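Local coordinates for protein Hpy188I (Helicobacter pylori, PDB 3OR3) that probably cleaves double-stranded DNA at a specific recognition sequence, as a metal-dependent restriction endonuclease of the GIY-YIG nuclease family, at residues K15-L20 against T114-L119; G70-F75 against F82-S87; C45-N50 against K127-Y132. All coordinates share one frame; numbering follows the deposited sequence. Where two conformers were deposited one is given.

Two of the three contacts lie in one antiparallel sheet, and the third sets a loop against the helix packed beside it. Along the chain the segments run 15-20, 45-50, 70-75, 82-87, 114-119 and 127-132, with both halves of interaction 2 falling inside the spans bridged by interactions 1 and 3. Interaction 2 is a hairpin whose strand 71-77 neighbours strand 129-134 of interaction 3; their centres are about 13 Å apart. Interaction 1 is centred about 16 Å from interaction 2, which it touches through Leu20 on Phe82 and Thr114 on Lys83, and about 17 Å from interaction 3. Interactions 1 and 2 meet bound DNA and the second subunit, whereas interaction 3 joins further strands of the same sheet.

Interaction 1. Residues K15-L20 against T114-L119; sequences KSDIIL and TNYFVL. With nucleotides of chain C; nucleotides of chain E.
Phe117 and Tyr116 receive the loop 15-20 on one flank of their helix. Ile18 O lies in the plane of the Phe117 ring, 3.3 Å from Phe117 CE1, while Ser16 O, near that plane, comes closest to the CB that carries the ring. With CG anti to the backbone N (chi1 160°), the ring passes Ser16 so that CE1 reaches Ile18 O; the same CE1 edge meets Leu20 CD2. Ile19 reaches in with its terminal methyl, CD1 lying 3.9 Å from Tyr116 CE2 and the two side chains crossing at about a right angle. A water ties the polar rim: it accepts from Tyr116 OH at 2.7 Å and donates to Asp17 O and, in the conformer modelled here, to Asp17 OD1, while Asp17 OD2 forms a salt bridge with Arg14.

This pairing of a short 3-10 turn with the start of helix 113-125 makes a cradle for the DNA backbone. Ser16 grips one phosphate twice, through N to OP1 and through OG to OP2 of DC4 of chain C (OG-OP2 2.8 Å). Thr114 OG1 donates to OP2 of DT5 of chain C, the next phosphate, at 2.8 Å. Farther out, Ser121 OG bonds both Leu20 N and Phe117 O.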
loop_
_atom_site.group_PDB
_atom_site.type_symbol
_atom_site.label_atom_id
_atom_site.label_comp_id
_atom_site.label_asym_id
_atom_site.label_seq_id
_atom_site.Cartn_x
_atom_site.Cartn_y
_atom_site.Cartn_z
ATOM N N LYS A 15 9.620 -13.247 9.251
ATOM C CA LYS A 15 10.444 -12.209 9.874
ATOM C C LYS A 15 9.668 -11.206 10.740
ATOM O O LYS A 15 10.172 -10.740 11.764
ATOM C CB LYS A 15 11.190 -11.449 8.780
ATOM C CG LYS A 15 12.432 -10.718 9.225
ATOM C CD LYS A 15 13.386 -10.497 8.019
ATOM C CE LYS A 15 14.344 -9.359 8.283
ATOM N NZ LYS A 15 15.144 -8.928 7.096
ATOM N N SER A 16 8.448 -10.863 10.317
ATOM C CA SER A 16 7.627 -9.882 11.051
ATOM C C SER A 16 7.188 -10.363 12.451
ATOM O O SER A 16 6.739 -9.564 13.274
ATOM C CB SER A 16 6.386 -9.530 10.218
ATOM O OG SER A 16 5.574 -10.679 10.064
ATOM N N ASP A 17 7.306 -11.659 12.708
ATOM C CA ASP A 17 6.989 -12.186 14.034
ATOM C C ASP A 17 8.165 -12.155 14.997
ATOM O O ASP A 17 8.014 -12.526 16.153
ATOM C CB ASP A 17 6.402 -13.590 13.919
ATOM C CG ASP A 17 4.951 -13.555 13.520
ATOM O OD1 ASP A 17 4.280 -12.567 13.897
ATOM O OD2 ASP A 17 4.474 -14.479 12.822
ATOM N N ILE A 18 9.323 -11.706 14.524
ATOM C CA ILE A 18 10.499 -11.567 15.378
ATOM C C ILE A 18 10.573 -10.112 15.847
ATOM O O ILE A 18 11.212 -9.270 15.208
ATOM C CB ILE A 18 11.780 -11.939 14.632
ATOM C CG1 ILE A 18 11.735 -13.406 14.203
ATOM C CG2 ILE A 18 13.039 -11.662 15.501
ATOM C CD1 ILE A 18 12.960 -13.838 13.401
ATOM N N ILE A 19 9.903 -9.850 16.963
ATOM C CA ILE A 19 9.840 -8.509 17.549
ATOM C C ILE A 19 11.164 -8.244 18.272
ATOM O O ILE A 19 11.662 -9.096 19.013
ATOM C CB ILE A 19 8.691 -8.386 18.560
ATOM C CG1 ILE A 19 7.325 -8.720 17.928
ATOM C CG2 ILE A 19 8.689 -7.005 19.249
ATOM C CD1 ILE A 19 7.021 -8.037 16.634
ATOM N N LEU A 20 11.731 -7.068 18.040
ATOM C CA LEU A 20 12.939 -6.652 18.725
ATOM C C LEU A 20 12.632 -6.432 20.220
ATOM O O LEU A 20 11.576 -5.923 20.574
ATOM C CB LEU A 20 13.545 -5.407 18.071
ATOM C CG LEU A 20 13.842 -5.519 16.558
ATOM C CD1 LEU A 20 14.880 -4.492 16.198
ATOM C CD2 LEU A 20 14.290 -6.938 16.151
ATOM N N THR A 114 3.854 -5.392 8.842
ATOM C CA THR A 114 4.794 -4.306 9.011
ATOM C C THR A 114 4.461 -3.438 10.225
ATOM O O THR A 114 5.338 -3.142 11.060
ATOM C CB THR A 114 4.764 -3.378 7.760
ATOM O OG1 THR A 114 5.234 -4.100 6.630
ATOM C CG2 THR A 114 5.613 -2.144 7.947
ATOM N N ASN A 115 3.221 -2.966 10.289
ATOM C CA ASN A 115 2.849 -2.110 11.397
ATOM C C ASN A 115 2.968 -2.829 12.751
ATOM O O ASN A 115 3.382 -2.241 13.748
ATOM C CB ASN A 115 1.467 -1.489 11.173
ATOM C CG ASN A 115 1.499 -0.369 10.132
ATOM O OD1 ASN A 115 2.546 0.285 9.918
ATOM N ND2 ASN A 115 0.346 -0.090 9.531
ATOM N N TYR A 116 2.584 -4.091 12.774
ATOM C CA TYR A 116 2.747 -4.954 13.944
ATOM C C TYR A 116 4.210 -5.114 14.369
ATOM O O TYR A 116 4.561 -4.833 15.518
ATOM C CB TYR A 116 2.139 -6.317 13.676
ATOM C CG TYR A 116 2.437 -7.330 14.723
ATOM C CD1 TYR A 116 1.832 -7.273 15.961
ATOM C CD2 TYR A 116 3.326 -8.383 14.470
ATOM C CE1 TYR A 116 2.096 -8.233 16.947
ATOM C CE2 TYR A 116 3.589 -9.340 15.447
ATOM C CZ TYR A 116 2.989 -9.250 16.677
ATOM O OH TYR A 116 3.240 -10.207 17.638
ATOM N N PHE A 117 5.061 -5.518 13.444
ATOM C CA PHE A 117 6.472 -5.673 13.752
ATOM C C PHE A 117 7.100 -4.345 14.298
ATOM O O PHE A 117 7.791 -4.337 15.340
ATOM C CB PHE A 117 7.240 -6.229 12.530
ATOM C CG PHE A 117 8.696 -5.976 12.603
ATOM C CD1 PHE A 117 9.498 -6.739 13.440
ATOM C CD2 PHE A 117 9.264 -4.913 11.907
ATOM C CE1 PHE A 117 10.878 -6.471 13.558
ATOM C CE2 PHE A 117 10.614 -4.642 12.038
ATOM C CZ PHE A 117 11.414 -5.416 12.864
ATOM N N VAL A 118 6.824 -3.230 13.633
ATOM C CA VAL A 118 7.421 -1.979 14.036
ATOM C C VAL A 118 6.842 -1.451 15.346
ATOM O O VAL A 118 7.598 -1.109 16.253
ATOM C CB VAL A 118 7.355 -0.921 12.936
ATOM C CG1 VAL A 118 7.821 0.423 13.457
ATOM C CG2 VAL A 118 8.227 -1.358 11.683
ATOM N N LEU A 119 5.518 -1.423 15.489
ATOM C CA LEU A 119 4.952 -0.897 16.714
ATOM C C LEU A 119 5.436 -1.717 17.910
ATOM O O LEU A 119 5.830 -1.155 18.925
ATOM C CB LEU A 119 3.433 -0.883 16.706
ATOM C CG LEU A 119 2.766 -0.284 17.967
ATOM C CD1 LEU A 119 3.107 1.218 18.198
ATOM C CD2 LEU A 119 1.252 -0.453 17.957
ATOM P P DC C 4 6.426 -11.020 6.607
ATOM O OP1 DC C 4 7.732 -10.969 7.341
ATOM O OP2 DC C 4 5.151 -10.976 7.352
ATOM O "O5'" DC C 4 6.472 -9.879 5.509
ATOM C "C5'" DC C 4 7.453 -9.929 4.479
ATOM C "C4'" DC C 4 7.567 -8.586 3.812
ATOM O "O4'" DC C 4 6.446 -8.394 2.910
ATOM C "C3'" DC C 4 7.531 -7.420 4.801
ATOM O "O3'" DC C 4 8.427 -6.399 4.358
ATOM C "C2'" DC C 4 6.076 -6.974 4.761
ATOM C "C1'" DC C 4 5.638 -7.298 3.332
ATOM N N1 DC C 4 4.221 -7.713 3.222
ATOM C C2 DC C 4 3.370 -7.071 2.298
ATOM O O2 DC C 4 3.825 -6.168 1.574
ATOM N N3 DC C 4 2.070 -7.458 2.216
ATOM C C4 DC C 4 1.615 -8.431 3.004
ATOM N N4 DC C 4 0.324 -8.783 2.886
ATOM C C5 DC C 4 2.457 -9.095 3.947
ATOM C C6 DC C 4 3.737 -8.714 4.014
ATOM P P DT C 5 8.353 -4.936 5.005
ATOM O OP1 DT C 5 9.656 -4.290 4.731
ATOM O OP2 DT C 5 7.839 -5.012 6.391
ATOM O "O5'" DT C 5 7.279 -4.202 4.090
ATOM C "C5'" DT C 5 7.638 -3.767 2.783
ATOM C "C4'" DT C 5 6.713 -2.664 2.326
ATOM O "O4'" DT C 5 5.392 -3.228 2.213
ATOM C "C3'" DT C 5 6.588 -1.477 3.288
ATOM O "O3'" DT C 5 6.836 -0.264 2.578
ATOM C "C2'" DT C 5 5.138 -1.520 3.752
ATOM C "C1'" DT C 5 4.438 -2.288 2.651
ATOM N N1 DT C 5 3.260 -3.044 3.109
ATOM C C2 DT C 5 2.017 -2.707 2.623
ATOM O O2 DT C 5 1.838 -1.848 1.775
ATOM N N3 DT C 5 0.982 -3.433 3.159
ATOM C C4 DT C 5 1.067 -4.452 4.094
ATOM O O4 DT C 5 0.040 -4.982 4.515
ATOM C C5 DT C 5 2.414 -4.793 4.512
ATOM C C7 DT C 5 2.625 -5.936 5.457
ATOM C C6 DT C 5 3.422 -4.069 4.015
ATOM O OP3 DG E 1 6.581 3.613 5.757
ATOM P P DG E 1 6.500 2.181 5.265
ATOM O OP1 DG E 1 7.502 1.878 4.156
ATOM O OP2 DG E 1 6.508 1.174 6.404
ATOM O "O5'" DG E 1 5.039 2.003 4.565
ATOM C "C5'" DG E 1 4.914 2.059 3.131
ATOM C "C4'" DG E 1 3.469 2.241 2.751
ATOM O "O4'" DG E 1 2.743 1.088 3.250
ATOM C "C3'" DG E 1 2.791 3.471 3.372
ATOM O "O3'" DG E 1 1.909 4.058 2.408
ATOM C "C2'" DG E 1 1.956 2.861 4.476
ATOM C "C1'" DG E 1 1.544 1.578 3.790
ATOM N N9 DG E 1 0.955 0.565 4.656
ATOM C C8 DG E 1 1.570 -0.185 5.634
ATOM N N7 DG E 1 0.732 -0.919 6.316
ATOM C C5 DG E 1 -0.501 -0.660 5.729
ATOM C C6 DG E 1 -1.791 -1.153 6.047
ATOM O O6 DG E 1 -2.121 -1.885 6.983
ATOM N N1 DG E 1 -2.756 -0.679 5.157
ATOM C C2 DG E 1 -2.513 0.186 4.121
ATOM N N2 DG E 1 -3.565 0.517 3.347
ATOM N N3 DG E 1 -1.323 0.691 3.850
ATOM C C4 DG E 1 -0.372 0.223 4.686
HETATM O O HOH W 1 4.811 -12.282 16.882
#

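Interaction 2. Residues G70-F75 against F82-S87; sequences GLVYVF and FKIGHS. With CA (calcium ion), chain H; nucleotides of chain E.
The Tyr73 ring lies with one face over Gly85, whose CA makes a CH-pi contact 3.8 Å from the ring centroid; because glycine has no side chain, the ring face can come down close on the backbone there. At the edge of the same ring stands OP3 of DG1 of chain E, modelled unusually close to Tyr73 OH, at a separation too short to be taken at face value. Tyr73 CE1 in turn sits above a face of the Phe75 ring, offset toward its rim, and Phe82 CD2 approaches that ring at its edge. The calcium lies in the plane of the His86 ring, at its edge, bound by ND1 at 2.6 Å and also by OP1 of DG1 of chain E. His86 CG is wedged between the backbone N and the carbonyl carbon (chi1 82°), which, with the ring rotation, brings ND1 to the metal.

All this is carried by the antiparallel hairpin that holds the signature motifs of the GIY-YIG nucleases, with Tyr73 probably at the tyrosine of the first and Lys83-Ile84-Gly85 in place of the second. Tyr73 N to Gly85 O (2.9 Å) and Gly85 N to Tyr73 O pair its middle, and Phe82 and Lys83 together face Phe75 as a classic beta bulge. Lys83, fully extended, brings NZ to OP2 of DG1 at 2.6 Å. Ser87 OG bonds OP2 of DA2 of chain E (2.7 Å) as well as Thr89 OG1. In the second shell, Tyr98 OH is hydrogen-bonded to both Tyr73 OH and Lys83 NZ.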
loop_
_atom_site.group_PDB
_atom_site.type_symbol
_atom_site.label_atom_id
_atom_site.label_comp_id
_atom_site.label_asym_id
_atom_site.label_seq_id
_atom_site.Cartn_x
_atom_site.Cartn_y
_atom_site.Cartn_z
ATOM N N GLY A 70 4.211 13.424 1.388
ATOM C CA GLY A 70 5.188 12.926 0.419
ATOM C C GLY A 70 6.598 13.033 0.941
ATOM O O GLY A 70 7.286 14.006 0.707
ATOM N N LEU A 71 7.027 12.018 1.674
ATOM C CA LEU A 71 8.307 12.065 2.345
ATOM C C LEU A 71 8.944 10.696 2.412
ATOM O O LEU A 71 8.256 9.672 2.346
ATOM C CB LEU A 71 8.146 12.627 3.764
ATOM C CG LEU A 71 7.449 11.720 4.802
ATOM C CD1 LEU A 71 8.075 11.874 6.202
ATOM C CD2 LEU A 71 5.953 11.972 4.832
ATOM N N VAL A 72 10.266 10.700 2.546
ATOM C CA VAL A 72 11.012 9.555 2.940
ATOM C C VAL A 72 11.419 9.823 4.379
ATOM O O VAL A 72 11.801 10.950 4.716
ATOM C CB VAL A 72 12.254 9.377 2.057
ATOM C CG1 VAL A 72 13.036 8.127 2.488
ATOM C CG2 VAL A 72 11.854 9.299 0.610
ATOM N N TYR A 73 11.329 8.824 5.247
ATOM C CA TYR A 73 11.719 9.007 6.656
ATOM C C TYR A 73 12.729 7.971 7.119
ATOM O O TYR A 73 12.830 6.872 6.560
ATOM C CB TYR A 73 10.484 9.010 7.589
ATOM C CG TYR A 73 9.791 7.675 7.646
ATOM C CD1 TYR A 73 10.284 6.657 8.450
ATOM C CD2 TYR A 73 8.673 7.411 6.870
ATOM C CE1 TYR A 73 9.692 5.410 8.477
ATOM C CE2 TYR A 73 8.047 6.136 6.887
ATOM C CZ TYR A 73 8.566 5.141 7.693
ATOM O OH TYR A 73 8.016 3.854 7.727
ATOM N N VAL A 74 13.457 8.341 8.164
ATOM C CA VAL A 74 14.415 7.470 8.843
ATOM C C VAL A 74 14.080 7.506 10.316
ATOM O O VAL A 74 14.004 8.583 10.922
ATOM C CB VAL A 74 15.902 7.928 8.623
ATOM C CG1 VAL A 74 16.899 6.852 9.142
ATOM C CG2 VAL A 74 16.177 8.265 7.125
ATOM N N PHE A 75 13.807 6.332 10.874
ATOM C CA PHE A 75 13.621 6.161 12.322
ATOM C C PHE A 75 14.983 5.836 12.925
ATOM O O PHE A 75 15.640 4.882 12.494
ATOM C CB PHE A 75 12.676 4.983 12.622
ATOM C CG PHE A 75 11.232 5.250 12.313
ATOM C CD1 PHE A 75 10.785 6.499 11.930
ATOM C CD2 PHE A 75 10.298 4.244 12.522
ATOM C CE1 PHE A 75 9.421 6.749 11.721
ATOM C CE2 PHE A 75 8.962 4.472 12.307
ATOM C CZ PHE A 75 8.512 5.732 11.911
ATOM N N PHE A 82 17.103 2.382 12.551
ATOM C CA PHE A 82 16.195 1.254 12.705
ATOM C C PHE A 82 15.419 0.950 11.402
ATOM O O PHE A 82 15.251 -0.194 11.015
ATOM C CB PHE A 82 15.228 1.533 13.856
ATOM C CG PHE A 82 14.065 0.598 13.909
ATOM C CD1 PHE A 82 14.229 -0.705 14.359
ATOM C CD2 PHE A 82 12.799 1.006 13.479
ATOM C CE1 PHE A 82 13.144 -1.618 14.381
ATOM C CE2 PHE A 82 11.720 0.106 13.496
ATOM C CZ PHE A 82 11.887 -1.191 13.966
ATOM N N LYS A 83 14.949 1.989 10.732
ATOM C CA LYS A 83 14.171 1.814 9.543
ATOM C C LYS A 83 14.230 3.048 8.640
ATOM O O LYS A 83 14.329 4.176 9.114
ATOM C CB LYS A 83 12.702 1.501 9.905
ATOM C CG LYS A 83 11.821 1.375 8.665
ATOM C CD LYS A 83 10.472 0.723 8.952
ATOM C CE LYS A 83 9.621 0.630 7.674
ATOM N NZ LYS A 83 8.300 -0.010 7.917
ATOM N N ILE A 84 14.140 2.787 7.332
ATOM C CA ILE A 84 13.882 3.791 6.308
ATOM C C ILE A 84 12.547 3.426 5.640
ATOM O O ILE A 84 12.302 2.271 5.296
ATOM C CB ILE A 84 15.000 3.843 5.259
ATOM C CG1 ILE A 84 16.331 4.261 5.909
ATOM C CG2 ILE A 84 14.619 4.812 4.120
ATOM C CD1 ILE A 84 17.603 3.874 5.120
ATOM N N GLY A 85 11.662 4.396 5.493
ATOM C CA GLY A 85 10.396 4.169 4.797
ATOM C C GLY A 85 9.889 5.406 4.107
ATOM O O GLY A 85 10.603 6.363 4.004
ATOM N N HIS A 86 8.650 5.380 3.639
ATOM C CA HIS A 86 8.063 6.515 2.965
ATOM C C HIS A 86 6.540 6.592 3.184
ATOM O O HIS A 86 5.890 5.627 3.585
ATOM C CB HIS A 86 8.347 6.471 1.445
ATOM C CG HIS A 86 7.395 5.588 0.706
ATOM N ND1 HIS A 86 7.444 4.213 0.782
ATOM C CD2 HIS A 86 6.319 5.883 -0.059
ATOM C CE1 HIS A 86 6.433 3.700 0.105
ATOM N NE2 HIS A 86 5.737 4.690 -0.417
ATOM N N SER A 87 5.993 7.765 2.911
ATOM C CA SER A 87 4.539 7.991 2.937
ATOM C C SER A 87 4.149 9.050 1.922
ATOM O O SER A 87 4.834 10.074 1.774
ATOM C CB SER A 87 4.062 8.421 4.327
ATOM O OG SER A 87 2.622 8.512 4.411
HETATM CA CA CA H . 8.973 2.488 1.964
ATOM O OP3 DG E 1 6.581 3.613 5.757
ATOM P P DG E 1 6.500 2.181 5.265
ATOM O OP1 DG E 1 7.502 1.878 4.156
ATOM O OP2 DG E 1 6.508 1.174 6.404
ATOM O "O5'" DG E 1 5.039 2.003 4.565
ATOM C "C5'" DG E 1 4.914 2.059 3.131
ATOM C "C4'" DG E 1 3.469 2.241 2.751
ATOM O "O4'" DG E 1 2.743 1.088 3.250
ATOM C "C3'" DG E 1 2.791 3.471 3.372
ATOM O "O3'" DG E 1 1.909 4.058 2.408
ATOM C "C2'" DG E 1 1.956 2.861 4.476
ATOM C "C1'" DG E 1 1.544 1.578 3.790
ATOM N N9 DG E 1 0.955 0.565 4.656
ATOM C C8 DG E 1 1.570 -0.185 5.634
ATOM N N7 DG E 1 0.732 -0.919 6.316
ATOM C C5 DG E 1 -0.501 -0.660 5.729
ATOM C C6 DG E 1 -1.791 -1.153 6.047
ATOM O O6 DG E 1 -2.121 -1.885 6.983
ATOM N N1 DG E 1 -2.756 -0.679 5.157
ATOM C C2 DG E 1 -2.513 0.186 4.121
ATOM N N2 DG E 1 -3.565 0.517 3.347
ATOM N N3 DG E 1 -1.323 0.691 3.850
ATOM C C4 DG E 1 -0.372 0.223 4.686
ATOM P P DA E 2 1.418 5.573 2.590
ATOM O OP1 DA E 2 1.991 6.330 1.455
ATOM O OP2 DA E 2 1.680 6.025 3.976
ATOM O "O5'" DA E 2 -0.162 5.474 2.417
ATOM C "C5'" DA E 2 -0.722 4.770 1.316
ATOM C "C4'" DA E 2 -2.228 4.738 1.428
ATOM O "O4'" DA E 2 -2.645 3.756 2.406
ATOM C "C3'" DA E 2 -2.854 6.056 1.864
ATOM O "O3'" DA E 2 -4.076 6.250 1.155
ATOM C "C2'" DA E 2 -3.084 5.854 3.353
ATOM C "C1'" DA E 2 -3.420 4.372 3.423
ATOM N N9 DA E 2 -3.097 3.715 4.691
ATOM C C8 DA E 2 -1.908 3.739 5.382
ATOM N N7 DA E 2 -1.930 3.044 6.496
ATOM C C5 DA E 2 -3.224 2.523 6.535
ATOM C C6 DA E 2 -3.894 1.703 7.464
ATOM N N6 DA E 2 -3.341 1.239 8.586
ATOM N N1 DA E 2 -5.181 1.374 7.199
ATOM C C2 DA E 2 -5.745 1.846 6.091
ATOM N N3 DA E 2 -5.229 2.634 5.154
ATOM C C4 DA E 2 -3.947 2.935 5.433
#

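Interaction 3. Residues C45-N50 against K127-Y132; sequences CELVPN and KIVQVY
Glu46 runs alongside Gln130 on the partly exposed face of a strand pair. Its CB starts 3.5 Å from Val129 O and also touches Ile128 CG2; CG keeps the same two neighbours, and CD remains near the Ile128 methyl. With CG anti to the carbonyl carbon (chi1 -80°) and the chain extended beyond it, the carboxylate reaches the end of Gln130, which bends at chi2 to bring its amide back. There OE2 accepts a nearly straight bond from Gln130 NE2 (2.9 Å, 164°), entering on the anti side, with the carboxylate and amide planes 60° apart. OE1, the other tip, takes a hydrogen bond from Asn59 ND2 on the next strand, so both carboxylate oxygens are engaged and the group's rotation is probably restricted.

The opposite face is apolar. Leu47 and Val131 cross at a slant, Leu47 CG 3.6 Å from Val131 CG2, and Cys45 SG lies 3.8 Å from Val131 CB; Phe75 and Val95 extend this packing around Leu47. Backbone bonds set the register of the two strands: Leu47 and Val129 exchange two, Leu47 N to Val129 O at 2.8 Å and Val129 N to Leu47 O, while Cys45 and Val131 share one good bond, Val131 N to Cys45 O, and a weak return. Toward the end of strand 42-50, Pro49 brings CG to 3.2 Å from Lys127 O.

Strands 42-50 and 129-134, remote in sequence, thus become antiparallel neighbours in the central sheet of this GIY-YIG-type nuclease, joining strand 55-60 on one side to the hairpin 71-87 on the other.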
loop_
_atom_site.group_PDB
_atom_site.type_symbol
_atom_site.label_atom_id
_atom_site.label_comp_id
_atom_site.label_asym_id
_atom_site.label_seq_id
_atom_site.Cartn_x
_atom_site.Cartn_y
_atom_site.Cartn_z
ATOM N N CYS A 45 10.384 15.031 13.737
ATOM C CA CYS A 45 9.641 14.846 14.993
ATOM C C CYS A 45 10.289 13.722 15.774
ATOM O O CYS A 45 11.255 13.111 15.318
ATOM C CB CYS A 45 8.164 14.533 14.693
ATOM S SG CYS A 45 7.875 12.986 13.769
ATOM N N GLU A 46 9.767 13.459 16.962
ATOM C CA GLU A 46 10.115 12.266 17.708
ATOM C C GLU A 46 8.873 11.458 17.969
ATOM O O GLU A 46 7.777 12.003 18.029
ATOM C CB GLU A 46 10.741 12.661 19.056
ATOM C CG GLU A 46 12.170 13.050 18.955
ATOM C CD GLU A 46 12.686 13.734 20.174
ATOM O OE1 GLU A 46 11.969 14.587 20.748
ATOM O OE2 GLU A 46 13.817 13.413 20.575
ATOM N N LEU A 47 9.055 10.156 18.140
ATOM C CA LEU A 47 7.994 9.249 18.535
ATOM C C LEU A 47 8.262 8.797 19.957
ATOM O O LEU A 47 9.389 8.413 20.285
ATOM C CB LEU A 47 7.905 8.045 17.587
ATOM C CG LEU A 47 7.930 8.337 16.070
ATOM C CD1 LEU A 47 7.880 7.019 15.253
ATOM C CD2 LEU A 47 6.806 9.309 15.696
ATOM N N VAL A 48 7.230 8.857 20.800
ATOM C CA VAL A 48 7.359 8.521 22.208
ATOM C C VAL A 48 6.503 7.294 22.451
ATOM O O VAL A 48 5.266 7.388 22.355
ATOM C CB VAL A 48 6.925 9.692 23.137
ATOM C CG1 VAL A 48 7.224 9.381 24.598
ATOM C CG2 VAL A 48 7.630 11.028 22.699
ATOM N N PRO A 49 7.136 6.133 22.762
ATOM C CA PRO A 49 6.354 4.933 23.124
ATOM C C PRO A 49 5.525 5.147 24.366
ATOM O O PRO A 49 6.009 5.726 25.365
ATOM C CB PRO A 49 7.421 3.852 23.377
ATOM C CG PRO A 49 8.629 4.338 22.683
ATOM C CD PRO A 49 8.586 5.844 22.790
ATOM N N ASN A 50 4.260 4.732 24.287
ATOM C CA ASN A 50 3.370 4.722 25.420
ATOM C C ASN A 50 2.865 3.285 25.570
ATOM O O ASN A 50 1.879 2.885 24.977
ATOM C CB ASN A 50 2.238 5.731 25.244
ATOM C CG ASN A 50 1.361 5.844 26.492
ATOM O OD1 ASN A 50 1.232 4.890 27.259
ATOM N ND2 ASN A 50 0.729 6.996 26.676
ATOM N N LYS A 127 12.262 3.216 23.716
ATOM C CA LYS A 127 13.066 4.426 23.645
ATOM C C LYS A 127 12.399 5.411 22.714
ATOM O O LYS A 127 11.664 5.010 21.797
ATOM C CB LYS A 127 14.470 4.150 23.111
ATOM C CG LYS A 127 15.283 3.141 23.917
ATOM C CD LYS A 127 15.739 3.733 25.249
ATOM C CE LYS A 127 16.439 2.685 26.117
ATOM N NZ LYS A 127 16.302 2.967 27.578
ATOM N N ILE A 128 12.667 6.689 22.955
ATOM C CA ILE A 128 12.208 7.744 22.063
ATOM C C ILE A 128 12.900 7.602 20.710
ATOM O O ILE A 128 14.084 7.277 20.633
ATOM C CB ILE A 128 12.409 9.148 22.685
ATOM C CG1 ILE A 128 11.452 9.299 23.888
ATOM C CG2 ILE A 128 12.163 10.244 21.623
ATOM C CD1 ILE A 128 11.634 10.581 24.697
ATOM N N VAL A 129 12.140 7.790 19.633
ATOM C CA VAL A 129 12.653 7.568 18.282
ATOM C C VAL A 129 12.756 8.931 17.604
ATOM O O VAL A 129 11.776 9.661 17.519
ATOM C CB VAL A 129 11.688 6.689 17.440
ATOM C CG1 VAL A 129 12.220 6.469 16.026
ATOM C CG2 VAL A 129 11.395 5.364 18.107
ATOM N N GLN A 130 13.923 9.266 17.082
ATOM C CA GLN A 130 14.069 10.453 16.249
ATOM C C GLN A 130 13.670 10.141 14.800
ATOM O O GLN A 130 14.080 9.115 14.221
ATOM C CB GLN A 130 15.498 10.999 16.320
ATOM C CG GLN A 130 15.854 11.672 17.681
ATOM C CD GLN A 130 15.994 10.707 18.840
ATOM O OE1 GLN A 130 16.722 9.688 18.748
ATOM N NE2 GLN A 130 15.339 11.033 19.977
ATOM N N VAL A 131 12.881 11.029 14.215
ATOM C CA VAL A 131 12.409 10.849 12.852
ATOM C C VAL A 131 12.995 11.958 11.974
ATOM O O VAL A 131 12.676 13.106 12.157
ATOM C CB VAL A 131 10.875 10.878 12.740
ATOM C CG1 VAL A 131 10.447 10.601 11.288
ATOM C CG2 VAL A 131 10.203 9.888 13.729
ATOM N N TYR A 132 13.854 11.582 11.042
ATOM C CA TYR A 132 14.465 12.512 10.081
ATOM C C TYR A 132 13.695 12.340 8.790
ATOM O O TYR A 132 13.220 11.223 8.498
ATOM C CB TYR A 132 15.959 12.202 9.891
ATOM C CG TYR A 132 16.818 12.461 11.109
ATOM C CD1 TYR A 132 17.435 13.699 11.320
ATOM C CD2 TYR A 132 17.011 11.471 12.065
ATOM C CE1 TYR A 132 18.235 13.930 12.433
ATOM C CE2 TYR A 132 17.791 11.706 13.205
ATOM C CZ TYR A 132 18.398 12.937 13.385
ATOM O OH TYR A 132 19.177 13.137 14.502
#